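Local coordinates for protein CpuTA1 (Curtobacterium pusillum, PDB 5K3W) that belongs to the class IV aminotransferase family, a group of pyridoxal-5'-phosphate proteins, and binds this cofactor, at residues 234-248 against 292-304. Residues are numbered along the deposited sequence; the frame is centred on the assembly and turned at random.
Sequences TTQAAVFDFFEERGY and LTADLNAYLLART. With PLP (pyridoxal-5'-phosphate), chain C.
F242 of helix 234-245 is a knob in a hole made by L292, D295, L296 and Y299 of helix 292-304, where the two axes pass 10.0 Å apart at 116°. With CG anti to the backbone N (chi1 168°), its ring takes L296 CD1 over one face, 3.8 Å from the centroid, and turns the edge beside CD1 toward the Y299 face in an offset edge-to-face pair. Y299 returns the fit among A238, D241, F242 and E245, F242 CB lying over its ring. Deeper in, V239 CG2 and A238 CB both meet L300 CD2 at 3.9 Å. The solvent side is looser and polar. R246 NH2 reaches D295 OD2 at 2.7 Å, a bent salt bridge (131° at the hydrogen) on the anti side and tilted out of the carboxylate plane, while a water joins D241 OD1 to Y299 OH. At the other end R303 lays its guanidinium over A238 CB and shares a water with T234 O. T234 and T235 each give a backbone N and a hydroxyl to the PLP phosphate; Y178, S271 and R75 also hydrogen-bond the cofactor. An apolar core fixes helix 234-245 against 292-304; the helix dipole would favour the phosphate at its N-terminus.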
loop_
_atom_site.group_PDB
_atom_site.type_symbol
_atom_site.label_atom_id
_atom_site.label_comp_id
_atom_site.label_asym_id
_atom_site.label_seq_id
_atom_site.Cartn_x
_atom_site.Cartn_y
_atom_site.Cartn_z
ATOM N N THR A 234 0.764 -20.446 2.751
ATOM C CA THR A 234 0.918 -21.526 3.713
ATOM C C THR A 234 -0.294 -22.454 3.684
ATOM O O THR A 234 -0.136 -23.672 3.817
ATOM C CB THR A 234 1.180 -20.971 5.119
ATOM O OG1 THR A 234 0.033 -20.275 5.618
ATOM C CG2 THR A 234 2.368 -20.029 5.107
ATOM N N THR A 235 -1.498 -21.922 3.444
ATOM C CA THR A 235 -2.681 -22.784 3.410
ATOM C C THR A 235 -2.694 -23.671 2.170
ATOM O O THR A 235 -3.002 -24.866 2.257
ATOM C CB THR A 235 -3.955 -21.938 3.475
ATOM O OG1 THR A 235 -3.844 -21.004 4.550
ATOM C CG2 THR A 235 -5.182 -22.817 3.713
ATOM N N GLN A 236 -2.348 -23.105 1.010
ATOM C CA GLN A 236 -2.272 -23.884 -0.223
ATOM C C GLN A 236 -1.336 -25.082 -0.078
ATOM O O GLN A 236 -1.649 -26.187 -0.546
ATOM C CB GLN A 236 -1.823 -22.979 -1.376
ATOM C CG GLN A 236 -1.539 -23.706 -2.667
ATOM C CD GLN A 236 -0.107 -24.238 -2.733
ATOM O OE1 GLN A 236 0.855 -23.492 -2.548
ATOM N NE2 GLN A 236 0.033 -25.536 -2.989
ATOM N N ALA A 237 -0.171 -24.886 0.545
ATOM C CA ALA A 237 0.705 -26.031 0.765
ATOM C C ALA A 237 0.011 -27.084 1.623
ATOM O O ALA A 237 0.074 -28.280 1.317
ATOM C CB ALA A 237 2.031 -25.593 1.393
ATOM N N ALA A 238 -0.681 -26.669 2.688
ATOM C CA ALA A 238 -1.379 -27.672 3.484
ATOM C C ALA A 238 -2.528 -28.301 2.706
ATOM O O ALA A 238 -2.888 -29.455 2.965
ATOM C CB ALA A 238 -1.890 -27.074 4.788
ATOM N N VAL A 239 -3.108 -27.567 1.751
ATOM C CA VAL A 239 -4.178 -28.141 0.943
ATOM C C VAL A 239 -3.626 -29.195 0.003
ATOM O O VAL A 239 -4.262 -30.226 -0.234
ATOM C CB VAL A 239 -4.932 -27.056 0.160
ATOM C CG1 VAL A 239 -5.814 -27.722 -0.907
ATOM C CG2 VAL A 239 -5.759 -26.207 1.102
ATOM N N PHE A 240 -2.452 -28.947 -0.578
ATOM C CA PHE A 240 -1.823 -29.990 -1.374
ATOM C C PHE A 240 -1.561 -31.233 -0.531
ATOM O O PHE A 240 -1.759 -32.364 -0.995
ATOM C CB PHE A 240 -0.536 -29.468 -2.007
ATOM C CG PHE A 240 -0.759 -28.773 -3.326
ATOM C CD1 PHE A 240 -2.036 -28.399 -3.710
ATOM C CD2 PHE A 240 0.293 -28.524 -4.191
ATOM C CE1 PHE A 240 -2.254 -27.765 -4.919
ATOM C CE2 PHE A 240 0.078 -27.897 -5.405
ATOM C CZ PHE A 240 -1.200 -27.516 -5.765
ATOM N N ASP A 241 -1.133 -31.049 0.718
ATOM C CA ASP A 241 -0.890 -32.210 1.564
ATOM C C ASP A 241 -2.160 -33.030 1.720
ATOM O O ASP A 241 -2.133 -34.265 1.620
ATOM C CB ASP A 241 -0.344 -31.775 2.924
ATOM C CG ASP A 241 1.101 -31.328 2.846
ATOM O OD1 ASP A 241 1.610 -30.731 3.828
ATOM O OD2 ASP A 241 1.730 -31.574 1.789
ATOM N N PHE A 242 -3.291 -32.358 1.940
ATOM C CA PHE A 242 -4.552 -33.071 2.093
ATOM C C PHE A 242 -4.847 -33.916 0.862
ATOM O O PHE A 242 -5.121 -35.118 0.972
ATOM C CB PHE A 242 -5.679 -32.076 2.367
ATOM C CG PHE A 242 -7.058 -32.661 2.254
ATOM C CD1 PHE A 242 -7.701 -33.175 3.365
ATOM C CD2 PHE A 242 -7.718 -32.686 1.038
ATOM C CE1 PHE A 242 -8.971 -33.705 3.267
ATOM C CE2 PHE A 242 -8.989 -33.218 0.933
ATOM C CZ PHE A 242 -9.614 -33.731 2.049
ATOM N N PHE A 243 -4.768 -33.308 -0.328
ATOM C CA PHE A 243 -5.177 -34.004 -1.546
ATOM C C PHE A 243 -4.210 -35.129 -1.919
ATOM O O PHE A 243 -4.641 -36.190 -2.377
ATOM C CB PHE A 243 -5.332 -33.010 -2.698
ATOM C CG PHE A 243 -6.654 -32.282 -2.696
ATOM C CD1 PHE A 243 -7.834 -32.960 -2.964
ATOM C CD2 PHE A 243 -6.715 -30.922 -2.440
ATOM C CE1 PHE A 243 -9.052 -32.303 -2.971
ATOM C CE2 PHE A 243 -7.933 -30.249 -2.437
ATOM C CZ PHE A 243 -9.106 -30.941 -2.705
ATOM N N GLU A 244 -2.904 -34.923 -1.751
ATOM C CA GLU A 244 -1.969 -36.015 -2.002
ATOM C C GLU A 244 -2.267 -37.211 -1.104
ATOM O O GLU A 244 -2.263 -38.360 -1.563
ATOM C CB GLU A 244 -0.536 -35.537 -1.805
ATOM C CG GLU A 244 -0.028 -34.687 -2.961
ATOM C CD GLU A 244 1.108 -33.766 -2.552
ATOM O OE1 GLU A 244 1.189 -32.642 -3.091
ATOM O OE2 GLU A 244 1.919 -34.164 -1.685
ATOM N N GLU A 245 -2.557 -36.953 0.179
ATOM C CA GLU A 245 -2.895 -38.026 1.110
ATOM C C GLU A 245 -4.079 -38.848 0.625
ATOM O O GLU A 245 -4.199 -40.026 0.976
ATOM C CB GLU A 245 -3.209 -37.450 2.487
ATOM C CG GLU A 245 -2.244 -37.852 3.572
ATOM C CD GLU A 245 -2.720 -37.408 4.944
ATOM O OE1 GLU A 245 -3.885 -36.961 5.052
ATOM O OE2 GLU A 245 -1.934 -37.505 5.910
ATOM N N ARG A 246 -4.976 -38.247 -0.154
ATOM C CA ARG A 246 -6.111 -38.964 -0.712
ATOM C C ARG A 246 -5.889 -39.375 -2.162
ATOM O O ARG A 246 -6.861 -39.632 -2.879
ATOM C CB ARG A 246 -7.375 -38.122 -0.588
ATOM C CG ARG A 246 -8.042 -38.216 0.758
ATOM C CD ARG A 246 -8.925 -37.020 0.948
ATOM N NE ARG A 246 -9.802 -37.112 2.113
ATOM C CZ ARG A 246 -11.130 -37.112 2.039
ATOM N NH1 ARG A 246 -11.735 -37.042 0.853
ATOM N NH2 ARG A 246 -11.856 -37.172 3.151
ATOM N N GLY A 247 -4.636 -39.419 -2.616
ATOM C CA GLY A 247 -4.311 -39.933 -3.936
ATOM C C GLY A 247 -4.500 -38.993 -5.115
ATOM O O GLY A 247 -4.341 -39.433 -6.262
ATOM N N TYR A 248 -4.824 -37.723 -4.895
ATOM C CA TYR A 248 -4.875 -36.796 -6.017
ATOM C C TYR A 248 -3.466 -36.388 -6.433
ATOM O O TYR A 248 -2.631 -36.081 -5.580
ATOM C CB TYR A 248 -5.649 -35.539 -5.659
ATOM C CG TYR A 248 -7.106 -35.747 -5.360
ATOM C CD1 TYR A 248 -7.517 -36.276 -4.138
ATOM C CD2 TYR A 248 -8.081 -35.369 -6.281
ATOM C CE1 TYR A 248 -8.860 -36.442 -3.853
ATOM C CE2 TYR A 248 -9.420 -35.533 -6.002
ATOM C CZ TYR A 248 -9.804 -36.069 -4.791
ATOM O OH TYR A 248 -11.137 -36.230 -4.519
ATOM N N LEU A 292 -16.414 -33.265 0.762
ATOM C CA LEU A 292 -14.985 -33.145 0.505
ATOM C C LEU A 292 -14.436 -31.833 1.062
ATOM O O LEU A 292 -13.337 -31.798 1.627
ATOM C CB LEU A 292 -14.728 -33.252 -0.996
ATOM C CG LEU A 292 -13.305 -33.003 -1.488
ATOM C CD1 LEU A 292 -12.395 -34.209 -1.223
ATOM C CD2 LEU A 292 -13.295 -32.601 -2.972
ATOM N N THR A 293 -15.200 -30.744 0.934
ATOM C CA THR A 293 -14.734 -29.461 1.446
ATOM C C THR A 293 -14.763 -29.430 2.970
ATOM O O THR A 293 -13.839 -28.905 3.608
ATOM C CB THR A 293 -15.578 -28.330 0.855
ATOM O OG1 THR A 293 -15.382 -28.287 -0.567
ATOM C CG2 THR A 293 -15.186 -26.998 1.463
ATOM N N ALA A 294 -15.815 -29.985 3.570
ATOM C CA ALA A 294 -15.850 -30.115 5.023
ATOM C C ALA A 294 -14.672 -30.945 5.524
ATOM O O ALA A 294 -14.093 -30.643 6.573
ATOM C CB ALA A 294 -17.179 -30.737 5.468
ATOM N N ASP A 295 -14.302 -31.992 4.788
ATOM C CA ASP A 295 -13.126 -32.764 5.167
ATOM C C ASP A 295 -11.856 -31.937 5.012
ATOM O O ASP A 295 -10.938 -32.033 5.835
ATOM C CB ASP A 295 -13.030 -34.041 4.327
ATOM C CG ASP A 295 -14.125 -35.050 4.652
ATOM O OD1 ASP A 295 -14.918 -34.793 5.590
ATOM O OD2 ASP A 295 -14.174 -36.113 3.985
ATOM N N LEU A 296 -11.774 -31.141 3.947
ATOM C CA LEU A 296 -10.613 -30.284 3.755
ATOM C C LEU A 296 -10.450 -29.330 4.931
ATOM O O LEU A 296 -9.365 -29.211 5.520
ATOM C CB LEU A 296 -10.767 -29.515 2.445
ATOM C CG LEU A 296 -9.625 -28.589 2.069
ATOM C CD1 LEU A 296 -8.329 -29.370 1.895
ATOM C CD2 LEU A 296 -10.001 -27.859 0.802
ATOM N N ASN A 297 -11.535 -28.657 5.302
ATOM C CA ASN A 297 -11.463 -27.707 6.399
ATOM C C ASN A 297 -11.149 -28.402 7.721
ATOM O O ASN A 297 -10.380 -27.875 8.537
ATOM C CB ASN A 297 -12.761 -26.917 6.459
ATOM C CG ASN A 297 -12.769 -25.780 5.459
ATOM O OD1 ASN A 297 -11.734 -25.156 5.236
ATOM N ND2 ASN A 297 -13.911 -25.522 4.834
ATOM N N ALA A 298 -11.711 -29.593 7.940
ATOM C CA ALA A 298 -11.381 -30.345 9.143
ATOM C C ALA A 298 -9.906 -30.729 9.159
ATOM O O ALA A 298 -9.238 -30.621 10.197
ATOM C CB ALA A 298 -12.281 -31.577 9.257
ATOM N N TYR A 299 -9.365 -31.157 8.016
ATOM C CA TYR A 299 -7.924 -31.378 7.942
ATOM C C TYR A 299 -7.165 -30.093 8.223
ATOM O O TYR A 299 -6.223 -30.077 9.019
ATOM C CB TYR A 299 -7.524 -31.925 6.574
ATOM C CG TYR A 299 -6.019 -32.047 6.409
ATOM C CD1 TYR A 299 -5.350 -33.207 6.778
ATOM C CD2 TYR A 299 -5.266 -31.003 5.885
ATOM C CE1 TYR A 299 -3.981 -33.321 6.634
ATOM C CE2 TYR A 299 -3.896 -31.108 5.743
ATOM C CZ TYR A 299 -3.255 -32.269 6.114
ATOM O OH TYR A 299 -1.879 -32.385 5.967
ATOM N N LEU A 300 -7.549 -29.004 7.553
ATOM C CA LEU A 300 -6.828 -27.748 7.720
ATOM C C LEU A 300 -6.869 -27.270 9.170
ATOM O O LEU A 300 -5.881 -26.725 9.678
ATOM C CB LEU A 300 -7.404 -26.682 6.785
ATOM C CG LEU A 300 -7.200 -26.885 5.285
ATOM C CD1 LEU A 300 -8.056 -25.892 4.506
ATOM C CD2 LEU A 300 -5.734 -26.723 4.932
ATOM N N LEU A 301 -8.006 -27.460 9.851
ATOM C CA LEU A 301 -8.119 -26.997 11.233
ATOM C C LEU A 301 -7.314 -27.855 12.204
ATOM O O LEU A 301 -6.930 -27.371 13.275
ATOM C CB LEU A 301 -9.586 -26.970 11.668
ATOM C CG LEU A 301 -10.430 -25.835 11.088
ATOM C CD1 LEU A 301 -11.895 -25.996 11.470
ATOM C CD2 LEU A 301 -9.898 -24.469 11.519
ATOM N N ALA A 302 -7.047 -29.113 11.854
ATOM C CA ALA A 302 -6.449 -30.070 12.773
ATOM C C ALA A 302 -4.983 -30.368 12.500
ATOM O O ALA A 302 -4.379 -31.120 13.270
ATOM C CB ALA A 302 -7.226 -31.386 12.729
ATOM N N ARG A 303 -4.399 -29.818 11.428
ATOM C CA ARG A 303 -3.070 -30.254 11.002
ATOM C C ARG A 303 -1.993 -29.945 12.040
ATOM O O ARG A 303 -1.047 -30.724 12.208
ATOM C CB ARG A 303 -2.713 -29.617 9.659
ATOM C CG ARG A 303 -2.506 -28.118 9.696
ATOM C CD ARG A 303 -2.940 -27.516 8.383
ATOM N NE ARG A 303 -2.099 -26.398 7.965
ATOM C CZ ARG A 303 -2.550 -25.170 7.737
ATOM N NH1 ARG A 303 -3.834 -24.897 7.878
ATOM N NH2 ARG A 303 -1.712 -24.223 7.343
ATOM N N THR A 304 -2.109 -28.820 12.743
ATOM C CA THR A 304 -1.050 -28.418 13.657
ATOM C C THR A 304 -1.047 -29.234 14.945
ATOM O O THR A 304 0.003 -29.345 15.587
ATOM C CB THR A 304 -1.178 -26.923 13.970
ATOM O OG1 THR A 304 -1.322 -26.199 12.741
ATOM C CG2 THR A 304 0.052 -26.403 14.689
HETATM N N1 PLP C . -2.482 -14.032 -1.416
HETATM C C2 PLP C . -2.373 -12.877 -0.699
HETATM C C2A PLP C . -2.236 -11.541 -1.405
HETATM C C3 PLP C . -2.373 -12.935 0.682
HETATM O O3 PLP C . -2.247 -11.727 1.384
HETATM C C4 PLP C . -2.476 -14.147 1.320
HETATM C C4A PLP C . -2.511 -14.280 2.819
HETATM C C5 PLP C . -2.591 -15.301 0.606
HETATM C C6 PLP C . -2.585 -15.234 -0.777
HETATM C C5A PLP C . -2.731 -16.635 1.332
HETATM O O4P PLP C . -1.646 -16.902 2.201
HETATM P P PLP C . -1.855 -17.784 3.513
HETATM O O1P PLP C . -2.543 -19.088 3.175
HETATM O O2P PLP C . -2.659 -17.039 4.550
HETATM O O3P PLP C . -0.510 -18.126 4.102
HETATM O O HOH W 1 1.075 -24.942 6.011
HETATM O O HOH W 2 -0.101 -30.263 6.253
#